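Local coordinates for SusD superfamily protein (Bacteroides thetaiotaomicron VPI-5482, PDB 3HDX) that probably binds polysaccharides at the outer membrane of the bacterium, as a SusD-family protein that would help capture glycans for uptake, at residues L24-L29 with R77-V81; N32-C38 with L68-V72; R118-F123 with V155-A159; V126-G130 with Y457-S461; W129-V135 with M147-A152. All blocks are in the same frame, centred on the assembly; numbering follows the deposited sequence.

Interaction 1: residues L24-L29 with R77-V81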
# COMPACT_ATOMS: atom_id res chain seq x y z
N LEU A 24 -3.96 10.90 -10.07
CA LEU A 24 -4.71 11.30 -8.89
C LEU A 24 -4.57 10.28 -7.78
O LEU A 24 -4.51 10.66 -6.61
CB LEU A 24 -6.18 11.54 -9.23
CG LEU A 24 -6.46 12.78 -10.10
CD1 LEU A 24 -7.89 12.73 -10.62
CD2 LEU A 24 -6.17 14.04 -9.28
N THR A 25 -4.54 8.98 -8.14
CA THR A 25 -4.41 7.91 -7.13
C THR A 25 -3.02 7.97 -6.47
O THR A 25 -2.90 7.93 -5.26
CB THR A 25 -4.71 6.52 -7.69
OG1 THR A 25 -5.95 6.54 -8.44
CG2 THR A 25 -4.80 5.52 -6.53
N ARG A 26 -2.00 8.18 -7.28
CA ARG A 26 -0.62 8.36 -6.78
C ARG A 26 -0.60 9.57 -5.83
O ARG A 26 -0.09 9.48 -4.73
CB ARG A 26 0.34 8.55 -7.94
CG ARG A 26 1.77 8.74 -7.52
CD ARG A 26 2.65 8.93 -8.70
NE ARG A 26 2.39 10.22 -9.40
CZ ARG A 26 2.00 10.38 -10.68
NH1 ARG A 26 1.83 9.37 -11.54
NH2 ARG A 26 1.81 11.62 -11.14
N ALA A 27 -1.21 10.69 -6.27
CA ALA A 27 -1.25 11.90 -5.45
C ALA A 27 -1.95 11.71 -4.11
O ALA A 27 -1.50 12.26 -3.09
CB ALA A 27 -1.89 13.04 -6.23
N ALA A 28 -3.01 10.89 -4.07
CA ALA A 28 -3.73 10.64 -2.81
C ALA A 28 -2.83 9.99 -1.76
O ALA A 28 -2.88 10.33 -0.60
CB ALA A 28 -4.99 9.76 -3.04
N LEU A 29 -2.01 9.04 -2.22
CA LEU A 29 -1.08 8.30 -1.35
C LEU A 29 0.20 9.07 -1.07
O LEU A 29 0.80 8.91 -0.01
CB LEU A 29 -0.72 6.93 -1.95
CG LEU A 29 -1.72 5.82 -1.68
CD1 LEU A 29 -3.12 6.11 -2.17
CD2 LEU A 29 -1.21 4.51 -2.23
N ARG A 77 -8.38 14.48 -1.52
CA ARG A 77 -7.57 13.83 -2.53
C ARG A 77 -8.06 12.43 -2.93
O ARG A 77 -7.90 12.02 -4.07
CB ARG A 77 -6.10 13.82 -2.14
CG ARG A 77 -5.79 13.02 -0.88
CD ARG A 77 -4.40 13.34 -0.32
NE ARG A 77 -4.06 12.54 0.86
CZ ARG A 77 -4.47 12.80 2.12
NH1 ARG A 77 -5.32 13.82 2.38
NH2 ARG A 77 -4.05 12.04 3.14
N PHE A 78 -8.68 11.73 -1.99
CA PHE A 78 -9.29 10.43 -2.30
C PHE A 78 -10.56 10.60 -3.14
O PHE A 78 -10.73 9.88 -4.11
CB PHE A 78 -9.51 9.61 -1.04
CG PHE A 78 -8.21 9.16 -0.44
CD1 PHE A 78 -7.62 7.98 -0.92
CD2 PHE A 78 -7.53 9.93 0.48
CE1 PHE A 78 -6.39 7.56 -0.41
CE2 PHE A 78 -6.29 9.50 0.96
CZ PHE A 78 -5.74 8.34 0.51
N TYR A 79 -11.43 11.53 -2.77
CA TYR A 79 -12.62 11.82 -3.58
C TYR A 79 -12.24 12.36 -4.96
O TYR A 79 -12.98 12.12 -5.93
CB TYR A 79 -13.65 12.69 -2.84
CG TYR A 79 -14.31 11.88 -1.78
CD1 TYR A 79 -15.25 10.90 -2.15
CD2 TYR A 79 -14.02 12.04 -0.44
CE1 TYR A 79 -15.83 10.09 -1.21
CE2 TYR A 79 -14.60 11.25 0.49
CZ TYR A 79 -15.52 10.28 0.11
OH TYR A 79 -16.04 9.47 1.08
N ALA A 80 -11.07 12.99 -5.11
CA ALA A 80 -10.62 13.40 -6.44
C ALA A 80 -10.45 12.18 -7.36
O ALA A 80 -10.78 12.22 -8.55
CB ALA A 80 -9.34 14.24 -6.39
N VAL A 81 -9.91 11.09 -6.80
CA VAL A 81 -9.76 9.85 -7.57
C VAL A 81 -11.14 9.29 -7.94
O VAL A 81 -11.40 8.93 -9.09
CB VAL A 81 -9.02 8.78 -6.76
CG1 VAL A 81 -9.02 7.41 -7.50
CG2 VAL A 81 -7.61 9.24 -6.38
O HOH W 1 -5.80 12.83 -5.68

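Interaction 2: residues N32-C38 with L68-V72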
# COMPACT_ATOMS: atom_id res chain seq x y z
N ASN A 32 1.78 14.87 1.13
CA ASN A 32 2.25 14.96 2.53
C ASN A 32 2.80 13.63 3.07
O ASN A 32 2.81 13.39 4.29
CB ASN A 32 1.14 15.52 3.43
CG ASN A 32 0.78 16.96 3.04
OD1 ASN A 32 -0.36 17.26 2.68
ND2 ASN A 32 1.78 17.82 3.04
N ASN A 33 3.33 12.80 2.17
CA ASN A 33 3.86 11.49 2.52
C ASN A 33 2.86 10.59 3.25
O ASN A 33 3.24 9.73 4.05
CB ASN A 33 5.18 11.65 3.30
CG ASN A 33 6.27 12.22 2.46
OD1 ASN A 33 6.37 11.88 1.29
ND2 ASN A 33 7.03 13.18 3.02
N THR A 34 1.59 10.74 2.89
CA THR A 34 0.48 9.99 3.46
C THR A 34 0.77 8.51 3.63
O THR A 34 0.55 7.95 4.70
CB THR A 34 -0.83 10.18 2.61
OG1 THR A 34 -1.32 11.51 2.82
CG2 THR A 34 -1.90 9.12 2.95
N HIS A 35 1.27 7.87 2.59
CA HIS A 35 1.44 6.42 2.63
C HIS A 35 2.29 5.95 3.82
O HIS A 35 1.92 5.03 4.55
CB HIS A 35 2.01 5.93 1.29
CG HIS A 35 2.06 4.43 1.16
ND1 HIS A 35 0.94 3.62 1.17
CD2 HIS A 35 3.12 3.61 0.94
CE1 HIS A 35 1.32 2.37 1.01
NE2 HIS A 35 2.64 2.33 0.87
N TRP A 36 3.38 6.68 4.04
CA TRP A 36 4.35 6.36 5.09
C TRP A 36 3.94 6.92 6.43
O TRP A 36 4.17 6.28 7.46
CB TRP A 36 5.76 6.78 4.66
CG TRP A 36 6.06 6.19 3.32
CD1 TRP A 36 6.46 4.92 3.03
CD2 TRP A 36 5.83 6.83 2.05
NE1 TRP A 36 6.52 4.73 1.67
CE2 TRP A 36 6.13 5.89 1.05
CE3 TRP A 36 5.39 8.12 1.67
CZ2 TRP A 36 6.01 6.19 -0.31
CZ3 TRP A 36 5.26 8.42 0.31
CH2 TRP A 36 5.56 7.44 -0.66
N ILE A 37 3.36 8.13 6.42
CA ILE A 37 2.88 8.77 7.64
C ILE A 37 1.79 7.91 8.27
O ILE A 37 1.83 7.60 9.48
CB ILE A 37 2.33 10.21 7.32
CG1 ILE A 37 3.47 11.18 6.95
CG2 ILE A 37 1.47 10.72 8.48
CD1 ILE A 37 4.46 11.46 8.00
N CYS A 38 0.84 7.47 7.44
CA CYS A 38 -0.28 6.67 7.93
C CYS A 38 0.05 5.20 8.14
O CYS A 38 -0.60 4.56 9.00
CB CYS A 38 -1.51 6.80 6.99
SG CYS A 38 -2.12 8.46 6.83
N LEU A 68 0.46 19.51 9.50
CA LEU A 68 0.64 18.22 8.83
C LEU A 68 -0.54 17.32 9.10
O LEU A 68 -1.04 16.67 8.18
CB LEU A 68 1.92 17.51 9.30
CG LEU A 68 2.14 16.08 8.75
CD1 LEU A 68 2.23 16.09 7.22
CD2 LEU A 68 3.44 15.48 9.37
N LEU A 69 -0.92 17.24 10.37
CA LEU A 69 -2.01 16.38 10.79
C LEU A 69 -3.33 16.81 10.15
O LEU A 69 -4.11 15.95 9.65
CB LEU A 69 -2.15 16.33 12.32
CG LEU A 69 -1.01 15.70 13.13
CD1 LEU A 69 -1.24 15.86 14.63
CD2 LEU A 69 -0.76 14.31 12.77
N LYS A 70 -3.57 18.12 10.12
CA LYS A 70 -4.79 18.64 9.52
C LYS A 70 -4.86 18.29 8.02
O LYS A 70 -5.90 17.86 7.51
CB LYS A 70 -4.89 20.16 9.76
CG LYS A 70 -5.00 20.52 11.23
CD LYS A 70 -5.19 21.99 11.44
CE LYS A 70 -5.24 22.25 12.93
NZ LYS A 70 -4.10 21.57 13.56
N LYS A 71 -3.75 18.48 7.31
CA LYS A 71 -3.67 18.19 5.87
C LYS A 71 -3.85 16.71 5.54
O LYS A 71 -4.60 16.33 4.63
CB LYS A 71 -2.32 18.65 5.32
CG LYS A 71 -2.17 20.17 5.24
CD LYS A 71 -0.72 20.50 4.88
CE LYS A 71 -0.51 21.90 4.32
NZ LYS A 71 1.02 22.12 4.36
N VAL A 72 -3.17 15.86 6.28
CA VAL A 72 -3.33 14.40 6.04
C VAL A 72 -4.77 13.96 6.31
O VAL A 72 -5.31 13.16 5.55
CB VAL A 72 -2.36 13.58 6.91
CG1 VAL A 72 -2.64 12.08 6.84
CG2 VAL A 72 -0.92 13.86 6.46
O HOH W 2 -2.58 15.41 2.63

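Interaction 3: residues R118-F123 with V155-A159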
# COMPACT_ATOMS: atom_id res chain seq x y z
N ARG A 118 -10.88 3.29 -8.32
CA ARG A 118 -11.90 3.84 -7.42
C ARG A 118 -12.10 2.92 -6.20
O ARG A 118 -12.20 3.41 -5.06
CB ARG A 118 -13.21 4.08 -8.17
CG ARG A 118 -14.36 4.53 -7.29
CD ARG A 118 -15.54 5.01 -8.12
NE ARG A 118 -16.17 3.87 -8.82
CZ ARG A 118 -17.28 3.94 -9.55
NH1 ARG A 118 -17.87 5.12 -9.79
NH2 ARG A 118 -17.78 2.83 -10.09
N ALA A 119 -12.21 1.60 -6.46
CA ALA A 119 -12.39 0.63 -5.40
C ALA A 119 -11.20 0.62 -4.44
O ALA A 119 -11.38 0.54 -3.21
CB ALA A 119 -12.66 -0.78 -5.97
N PHE A 120 -9.99 0.71 -5.00
CA PHE A 120 -8.76 0.81 -4.18
C PHE A 120 -8.79 2.06 -3.30
O PHE A 120 -8.47 1.98 -2.11
CB PHE A 120 -7.52 0.79 -5.09
CG PHE A 120 -6.23 1.03 -4.38
CD1 PHE A 120 -5.68 0.05 -3.57
CD2 PHE A 120 -5.59 2.25 -4.50
CE1 PHE A 120 -4.45 0.29 -2.92
CE2 PHE A 120 -4.38 2.50 -3.84
CZ PHE A 120 -3.82 1.52 -3.06
N ALA A 121 -9.17 3.20 -3.89
CA ALA A 121 -9.25 4.44 -3.13
C ALA A 121 -10.20 4.28 -1.95
O ALA A 121 -9.87 4.69 -0.82
CB ALA A 121 -9.67 5.63 -4.05
N TYR A 122 -11.36 3.62 -2.19
CA TYR A 122 -12.30 3.38 -1.11
C TYR A 122 -11.71 2.52 0.00
O TYR A 122 -11.85 2.86 1.17
CB TYR A 122 -13.64 2.84 -1.61
CG TYR A 122 -14.63 3.94 -1.97
CD1 TYR A 122 -15.03 4.87 -1.01
CD2 TYR A 122 -15.13 4.08 -3.28
CE1 TYR A 122 -15.93 5.91 -1.32
CE2 TYR A 122 -16.07 5.07 -3.58
CZ TYR A 122 -16.43 6.02 -2.62
OH TYR A 122 -17.31 7.02 -2.96
N PHE A 123 -11.09 1.40 -0.36
CA PHE A 123 -10.45 0.55 0.64
C PHE A 123 -9.41 1.33 1.45
O PHE A 123 -9.38 1.30 2.67
CB PHE A 123 -9.78 -0.65 -0.04
CG PHE A 123 -8.82 -1.40 0.86
CD1 PHE A 123 -9.27 -1.96 2.04
CD2 PHE A 123 -7.48 -1.53 0.51
CE1 PHE A 123 -8.38 -2.65 2.86
CE2 PHE A 123 -6.60 -2.23 1.35
CZ PHE A 123 -7.09 -2.82 2.48
N VAL A 155 -19.15 0.30 2.62
CA VAL A 155 -18.19 0.81 1.64
C VAL A 155 -17.31 -0.34 1.13
O VAL A 155 -17.05 -0.47 -0.07
CB VAL A 155 -17.34 1.96 2.24
CG1 VAL A 155 -16.31 2.40 1.26
CG2 VAL A 155 -18.23 3.13 2.70
N LEU A 156 -16.85 -1.20 2.04
CA LEU A 156 -16.00 -2.32 1.62
C LEU A 156 -16.79 -3.31 0.77
O LEU A 156 -16.24 -3.89 -0.18
CB LEU A 156 -15.35 -2.97 2.85
CG LEU A 156 -14.35 -2.06 3.56
CD1 LEU A 156 -13.77 -2.80 4.78
CD2 LEU A 156 -13.22 -1.57 2.64
N SER A 157 -18.07 -3.54 1.08
CA SER A 157 -18.87 -4.42 0.22
C SER A 157 -19.02 -3.85 -1.20
O SER A 157 -18.96 -4.60 -2.18
CB SER A 157 -20.28 -4.64 0.79
OG SER A 157 -20.25 -5.39 1.97
N TYR A 158 -19.14 -2.54 -1.31
CA TYR A 158 -19.16 -1.88 -2.62
C TYR A 158 -17.80 -2.10 -3.32
O TYR A 158 -17.75 -2.54 -4.50
CB TYR A 158 -19.46 -0.37 -2.46
CG TYR A 158 -19.27 0.45 -3.72
CD1 TYR A 158 -20.24 0.48 -4.70
CD2 TYR A 158 -18.11 1.19 -3.91
CE1 TYR A 158 -20.10 1.26 -5.82
CE2 TYR A 158 -17.95 1.99 -5.01
CZ TYR A 158 -18.95 2.01 -5.99
OH TYR A 158 -18.78 2.79 -7.09
N ALA A 159 -16.71 -1.85 -2.59
CA ALA A 159 -15.36 -2.00 -3.16
C ALA A 159 -15.10 -3.44 -3.67
O ALA A 159 -14.58 -3.63 -4.76
CB ALA A 159 -14.30 -1.52 -2.23

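Interaction 4: residues V126-G130 with Y457-S461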
# COMPACT_ATOMS: atom_id res chain seq x y z
N VAL A 126 -10.94 3.83 3.79
CA VAL A 126 -11.63 3.14 4.90
C VAL A 126 -10.66 2.70 5.98
O VAL A 126 -10.95 2.82 7.19
CB VAL A 126 -12.55 1.99 4.40
CG1 VAL A 126 -12.90 0.98 5.54
CG2 VAL A 126 -13.78 2.60 3.68
N ARG A 127 -9.45 2.27 5.59
CA ARG A 127 -8.47 1.90 6.61
C ARG A 127 -8.04 3.11 7.44
O ARG A 127 -7.70 2.96 8.62
CB ARG A 127 -7.22 1.28 6.02
CG ARG A 127 -7.43 -0.06 5.33
CD ARG A 127 -6.07 -0.75 5.13
NE ARG A 127 -5.16 0.08 4.35
CZ ARG A 127 -3.97 -0.34 3.89
NH1 ARG A 127 -3.54 -1.57 4.11
NH2 ARG A 127 -3.23 0.49 3.20
N ILE A 128 -8.03 4.30 6.81
CA ILE A 128 -7.58 5.53 7.46
C ILE A 128 -8.65 6.16 8.36
O ILE A 128 -8.37 6.49 9.51
CB ILE A 128 -7.02 6.55 6.41
CG1 ILE A 128 -5.75 6.00 5.76
CG2 ILE A 128 -6.74 7.91 7.04
CD1 ILE A 128 -5.23 6.82 4.63
N TRP A 129 -9.84 6.35 7.82
CA TRP A 129 -10.92 7.08 8.48
C TRP A 129 -12.06 6.22 9.00
O TRP A 129 -12.84 6.68 9.82
CB TRP A 129 -11.50 8.17 7.54
CG TRP A 129 -10.59 9.33 7.32
CD1 TRP A 129 -10.40 10.41 8.16
CD2 TRP A 129 -9.77 9.58 6.17
NE1 TRP A 129 -9.49 11.27 7.61
CE2 TRP A 129 -9.09 10.78 6.39
CE3 TRP A 129 -9.53 8.88 4.99
CZ2 TRP A 129 -8.18 11.29 5.47
CZ3 TRP A 129 -8.61 9.37 4.09
CH2 TRP A 129 -7.96 10.57 4.33
N GLY A 130 -12.16 4.97 8.54
CA GLY A 130 -13.30 4.13 8.90
C GLY A 130 -14.48 4.47 7.99
O GLY A 130 -14.39 4.37 6.77
N TYR A 457 -8.47 5.18 13.87
CA TYR A 457 -8.68 5.99 12.66
C TYR A 457 -8.23 7.41 12.88
O TYR A 457 -7.94 7.85 14.01
CB TYR A 457 -10.16 5.94 12.27
CG TYR A 457 -10.64 4.53 12.05
CD1 TYR A 457 -10.07 3.76 11.08
CD2 TYR A 457 -11.66 3.97 12.82
CE1 TYR A 457 -10.48 2.48 10.85
CE2 TYR A 457 -12.07 2.66 12.62
CZ TYR A 457 -11.46 1.91 11.61
OH TYR A 457 -11.85 0.60 11.31
N TRP A 458 -8.09 8.12 11.78
CA TRP A 458 -7.74 9.53 11.77
C TRP A 458 -8.98 10.37 11.98
O TRP A 458 -10.10 9.98 11.63
CB TRP A 458 -7.09 9.95 10.43
CG TRP A 458 -5.68 9.54 10.37
CD1 TRP A 458 -5.19 8.25 10.25
CD2 TRP A 458 -4.54 10.40 10.41
NE1 TRP A 458 -3.82 8.28 10.22
CE2 TRP A 458 -3.38 9.58 10.29
CE3 TRP A 458 -4.38 11.80 10.51
CZ2 TRP A 458 -2.07 10.11 10.34
CZ3 TRP A 458 -3.08 12.33 10.51
CH2 TRP A 458 -1.94 11.48 10.43
N PRO A 459 -8.80 11.57 12.56
CA PRO A 459 -9.93 12.48 12.61
C PRO A 459 -10.32 12.93 11.19
O PRO A 459 -9.50 12.87 10.28
CB PRO A 459 -9.37 13.68 13.39
CG PRO A 459 -7.96 13.57 13.38
CD PRO A 459 -7.59 12.17 13.13
N VAL A 460 -11.59 13.31 11.03
CA VAL A 460 -12.08 13.99 9.85
C VAL A 460 -11.64 15.47 9.96
O VAL A 460 -11.73 16.07 11.02
CB VAL A 460 -13.63 13.85 9.72
CG1 VAL A 460 -14.18 14.63 8.50
CG2 VAL A 460 -14.01 12.39 9.64
N SER A 461 -11.14 16.03 8.87
CA SER A 461 -10.71 17.43 8.88
C SER A 461 -11.90 18.33 9.22
O SER A 461 -13.01 18.15 8.71
CB SER A 461 -10.14 17.85 7.53
OG SER A 461 -10.00 19.28 7.49
O HOH W 3 -11.70 0.38 8.54
O HOH W 4 -12.51 8.71 11.69

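Interaction 5: residues W129-V135 with M147-A152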
# COMPACT_ATOMS: atom_id res chain seq x y z
N TRP A 129 -9.84 6.35 7.82
CA TRP A 129 -10.92 7.08 8.48
C TRP A 129 -12.06 6.22 9.00
O TRP A 129 -12.84 6.68 9.82
CB TRP A 129 -11.50 8.17 7.54
CG TRP A 129 -10.59 9.33 7.32
CD1 TRP A 129 -10.40 10.41 8.16
CD2 TRP A 129 -9.77 9.58 6.17
NE1 TRP A 129 -9.49 11.27 7.61
CE2 TRP A 129 -9.09 10.78 6.39
CE3 TRP A 129 -9.53 8.88 4.99
CZ2 TRP A 129 -8.18 11.29 5.47
CZ3 TRP A 129 -8.61 9.37 4.09
CH2 TRP A 129 -7.96 10.57 4.33
N GLY A 130 -12.16 4.97 8.54
CA GLY A 130 -13.30 4.13 8.90
C GLY A 130 -14.48 4.47 7.99
O GLY A 130 -14.39 4.37 6.77
N ASP A 131 -15.58 4.92 8.58
CA ASP A 131 -16.76 5.28 7.82
C ASP A 131 -16.42 6.47 6.92
O ASP A 131 -15.80 7.43 7.37
CB ASP A 131 -17.92 5.68 8.73
CG ASP A 131 -18.40 4.57 9.66
OD1 ASP A 131 -18.05 3.37 9.52
OD2 ASP A 131 -19.21 4.95 10.57
N VAL A 132 -16.86 6.42 5.67
CA VAL A 132 -16.64 7.53 4.72
C VAL A 132 -17.87 7.63 3.83
O VAL A 132 -18.54 6.59 3.59
CB VAL A 132 -15.35 7.36 3.84
CG1 VAL A 132 -14.09 7.29 4.69
CG2 VAL A 132 -15.48 6.12 2.96
N PRO A 133 -18.19 8.84 3.31
CA PRO A 133 -19.39 8.91 2.43
C PRO A 133 -19.25 8.06 1.15
O PRO A 133 -18.23 8.16 0.44
CB PRO A 133 -19.51 10.40 2.08
CG PRO A 133 -18.75 11.09 3.12
CD PRO A 133 -17.71 10.18 3.70
N LEU A 134 -20.24 7.19 0.92
CA LEU A 134 -20.19 6.32 -0.25
C LEU A 134 -20.85 7.02 -1.45
O LEU A 134 -22.07 7.09 -1.54
CB LEU A 134 -20.84 4.97 0.06
CG LEU A 134 -20.84 3.98 -1.11
CD1 LEU A 134 -19.46 3.73 -1.76
CD2 LEU A 134 -21.52 2.63 -0.62
N VAL A 135 -20.02 7.60 -2.30
CA VAL A 135 -20.42 8.30 -3.51
C VAL A 135 -20.15 7.37 -4.72
O VAL A 135 -19.01 6.98 -4.98
CB VAL A 135 -19.67 9.64 -3.65
CG1 VAL A 135 -20.12 10.37 -4.95
CG2 VAL A 135 -19.88 10.52 -2.38
N MSE A 147 -24.63 14.09 2.23
CA MSE A 147 -24.89 12.77 2.78
C MSE A 147 -23.96 12.51 3.95
O MSE A 147 -22.89 13.13 4.03
CB MSE A 147 -24.68 11.71 1.66
CG MSE A 147 -23.24 11.58 1.19
SE MSE A 147 -22.90 10.09 0.02
CE MSE A 147 -23.45 8.70 1.18
N PRO A 148 -24.34 11.59 4.85
CA PRO A 148 -23.48 11.27 5.94
C PRO A 148 -22.34 10.32 5.52
O PRO A 148 -22.27 9.82 4.39
CB PRO A 148 -24.43 10.60 6.92
CG PRO A 148 -25.39 9.88 6.01
CD PRO A 148 -25.58 10.79 4.88
N ARG A 149 -21.46 10.09 6.46
CA ARG A 149 -20.47 9.02 6.33
C ARG A 149 -21.25 7.71 6.27
O ARG A 149 -22.27 7.52 6.98
CB ARG A 149 -19.52 9.06 7.53
CG ARG A 149 -18.73 10.35 7.60
CD ARG A 149 -17.98 10.52 8.88
NE ARG A 149 -16.90 9.55 8.98
CZ ARG A 149 -16.20 9.29 10.07
NH1 ARG A 149 -16.43 9.95 11.23
NH2 ARG A 149 -15.29 8.32 10.03
N THR A 150 -20.81 6.82 5.40
CA THR A 150 -21.43 5.50 5.21
C THR A 150 -20.65 4.48 6.03
O THR A 150 -19.42 4.57 6.10
CB THR A 150 -21.41 5.11 3.71
OG1 THR A 150 -22.02 6.17 2.94
CG2 THR A 150 -22.15 3.76 3.45
N ASP A 151 -21.37 3.53 6.61
CA ASP A 151 -20.74 2.46 7.38
C ASP A 151 -19.58 1.83 6.57
O ASP A 151 -19.73 1.50 5.39
CB ASP A 151 -21.77 1.38 7.70
CG ASP A 151 -21.22 0.36 8.60
OD1 ASP A 151 -21.19 0.59 9.82
OD2 ASP A 151 -20.80 -0.68 8.10
N ALA A 152 -18.43 1.68 7.21
CA ALA A 152 -17.23 1.12 6.57
C ALA A 152 -17.53 -0.23 5.93
O ALA A 152 -17.03 -0.48 4.84
CB ALA A 152 -16.10 0.97 7.58
O HOH W 5 -18.99 1.43 10.98

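Interaction 1: residues L24-L29 with R77-V81
Arg77 reaches across to the backbone of Ala28, where its NE donates a hydrogen bond of 2.9 Å to Ala28 O. The bond lies in the carbonyl plane on a lone pair, and the oxygen sits at the edge of the guanidinium. With CG placed between the backbone N and the carbonyl carbon (chi1 63°), the extended arginine chain runs past the CA of Ala28, while its NH2 turns to Val72 O. Arg77 O is linked to Leu24 O by one water that donates to both. Phe78 comes next, turning a ring face to the Ala28 methyl in a CH-pi contact: CB stands 3.8 Å from the ring centroid, 15° off the normal. Its CE1 also meets Leu29 CD1 at 4.0 Å. At Ala80 the carbonyl oxygen is touched by Leu24 CD1 (3.6 Å). Val81 then spreads its two branches, CG2 against Leu24 O at 3.4 Å and CG1 against Thr25 OG1 at 3.3 Å; that hydroxyl is hydrogen-bonded to Val21 O in its own helix. The segment axes approach to 8.5 Å at 164°, a close antiparallel helix pair with small Ala28 at the interface, consistent with the TPR-like helical scaffold of SusD proteins.

Interaction 2: residues N32-C38 with L68-V72
Val72 supplies the tight part of this contact with both branches. CG1, set opposite the backbone N (chi1 171°), presses on Cys38 SG at 3.7 Å, while CG2 lies 4.0 Å from Asn32 CB. Leu68 CD1 comes to the same Asn32 CB from one helical turn earlier, also at 4.0 Å, so the two apolar side chains share the aliphatic root of the asparagine. Ile37 faces the same pair at longer range: its CG2 stands 4.4 Å from Val72 CG2, and its CD1 meets Leu68 CD2.

The other side is polar and looser. Asn32 carries its amide across the Lys71 chain at about a right angle, with OD1 3.6 Å from Lys71 CB. A water donates to Asn32 OD1 at 2.9 Å and, weakly, to Lys71 O; no direct hydrogen bond joins the segments. The exposed, extended Lys71 chain runs past the Asn32 amide, and its NZ makes a long, weak ion pair with Asp67.

The short axes remain 11.7 Å apart at 113°, so side chains rather than close backbones bridge helices 34-41 and 67-73. Leu54 of helix 52-58 touches Ile37 and Leu68, Trp458 packs on Cys38 and Val72, and Trp36 meets Ile358 of strand 358-361.

Interaction 3: residues R118-F123 with V155-A159
Ala119 and Ala159 meet where antiparallel helices 104-129 and 152-169 come together in the helical scaffold of the SusD fold. Their methyls are 4.2 Å apart, CB to CB, and such small residues let the segment axes approach to 9.1 Å at 155°. Val155 and Tyr158 come to the same side of the Tyr122 ring: Val155 CG1 touches Tyr122 CD1 at 3.6 Å, and Tyr158, near CD2 and CE2, turns its edge toward the face in an offset edge-to-face pair, planes at 90° and centroids 5.8 Å apart. Leu156 CD2 meets the edge of the Phe123 ring at CD1 (4.0 Å), and Arg118 meets the Tyr158 hydroxyl.

In the second shell, Tyr122 OH is hydrogen-bonded to Val135 O, and His205 of helix 196-209 packs on Phe123. Ser86 OG, bonded to NH1, and Glu162, in a salt bridge with NH2, position Arg118. A leucine in place of Arg118 would probably leave Glu162 without its charged mate and Tyr158 OH without the flat group beneath it. Chi3 (69°) bends the Arg118 chain and brings the guanidinium under Tyr158 OH, which sits over the face centre, 3.1 Å from Arg118 CZ, at angles too poor for hydrogen bonds from NE or NH2.

Interaction 4: residues V126-G130 with Y457-S461
Trp458 N donates to Ile128 O, a nearly straight hydrogen bond of 2.8 Å (167°) that ties the chain to the last turn of helix 104-129. A weak one runs from Trp129 NE1 to Pro459 O at 3.1 Å. Two waters add bridges, one between Val126 O and Tyr457 OH, the other donating to both Trp129 O and Trp458 O.

The aromatic contact of Tyr457 is made on a glycine: Gly130 CA lies over its ring, 3.8 Å from the centroid and 10° off the normal (CH-pi). Gly130 is first to leave helical angles, with positive phi (82°); a CB there would jam against Trp129 O and come tight on Tyr457 CD2. An alanine in place of Tyr457 would probably uncover Gly130 and leave the water on Val126 O without its phenol partner.

Among apolar contacts, Ile128 CG2 touches Trp458 CD1 at 3.6 Å. The whole is a helix C-terminus, followed by a positive-phi glycine and covered by an extended loop, joining N- and C-terminal parts of the SusD fold.

Interaction 5: residues W129-V135 with M147-A152
Val132 and Thr150 face each other as a hydrogen-bonded antiparallel pair, a single beta bridge in which Thr150 N donates to Val132 O at 2.9 Å and Val132 N gives a weak bond to Thr150 O. The bridge draws together the two ends of the long connection between helix 104-129 and helix 152-169.

Arg149 grips one atom of the opposite chain with two nitrogens. NH2 reaches Asp131 O at 2.9 Å, in the carbonyl plane on a lone pair, whereas NE meets the same oxygen from above that plane, also at 2.9 Å. The oxygen lies in the guanidinium plane, so the two bonds fix the rotation of the guanidinium, and NH1 is taken by Glu472 O.

Thr150 uses its hydroxyl on the neighbouring backbone: OG1 accepts from Leu134 N at 2.9 Å and brushes Leu134 CB. Further out, Met147, present as selenomethionine, has its SE 3.9 Å from Val135 CG2, with Pro133 CB a little farther from the same atom. The bend at chi3 (-58°) turns Met147 CE back to Leu134 O, at 3.4 Å. Pro133 CD meanwhile rests against Arg149 CG.

At the other end Asp131 receives the start of helix 152-169. Ala152 N donates to Asp131 OD1 at 2.9 Å, from above the carboxylate plane.

Overall arrangement
Interactions 3 and 4 are the buried contacts, both using helix 104-129: interaction 3 packs its middle with alanines and aromatic rings, interaction 4 seals its C-terminal end. Interactions 1, 2 and 5 are partly buried; interaction 1 pairs helix 11-30 with 76-91, interaction 2 helix 34-41 with 67-73, and Leu29 O with His35 N joins the two. Interaction 5 shares Trp129 and Gly130 with interaction 4 but lies farthest out, its centre about 21 Å from that of the chain, and relies chiefly on backbone and charged-group hydrogen bonds. Tyr79 OH ties interaction 1 to Pro133 O of interaction 5, Val155 packs interaction 3 on Val132, and Trp458 carries interaction 4 onto interaction 2.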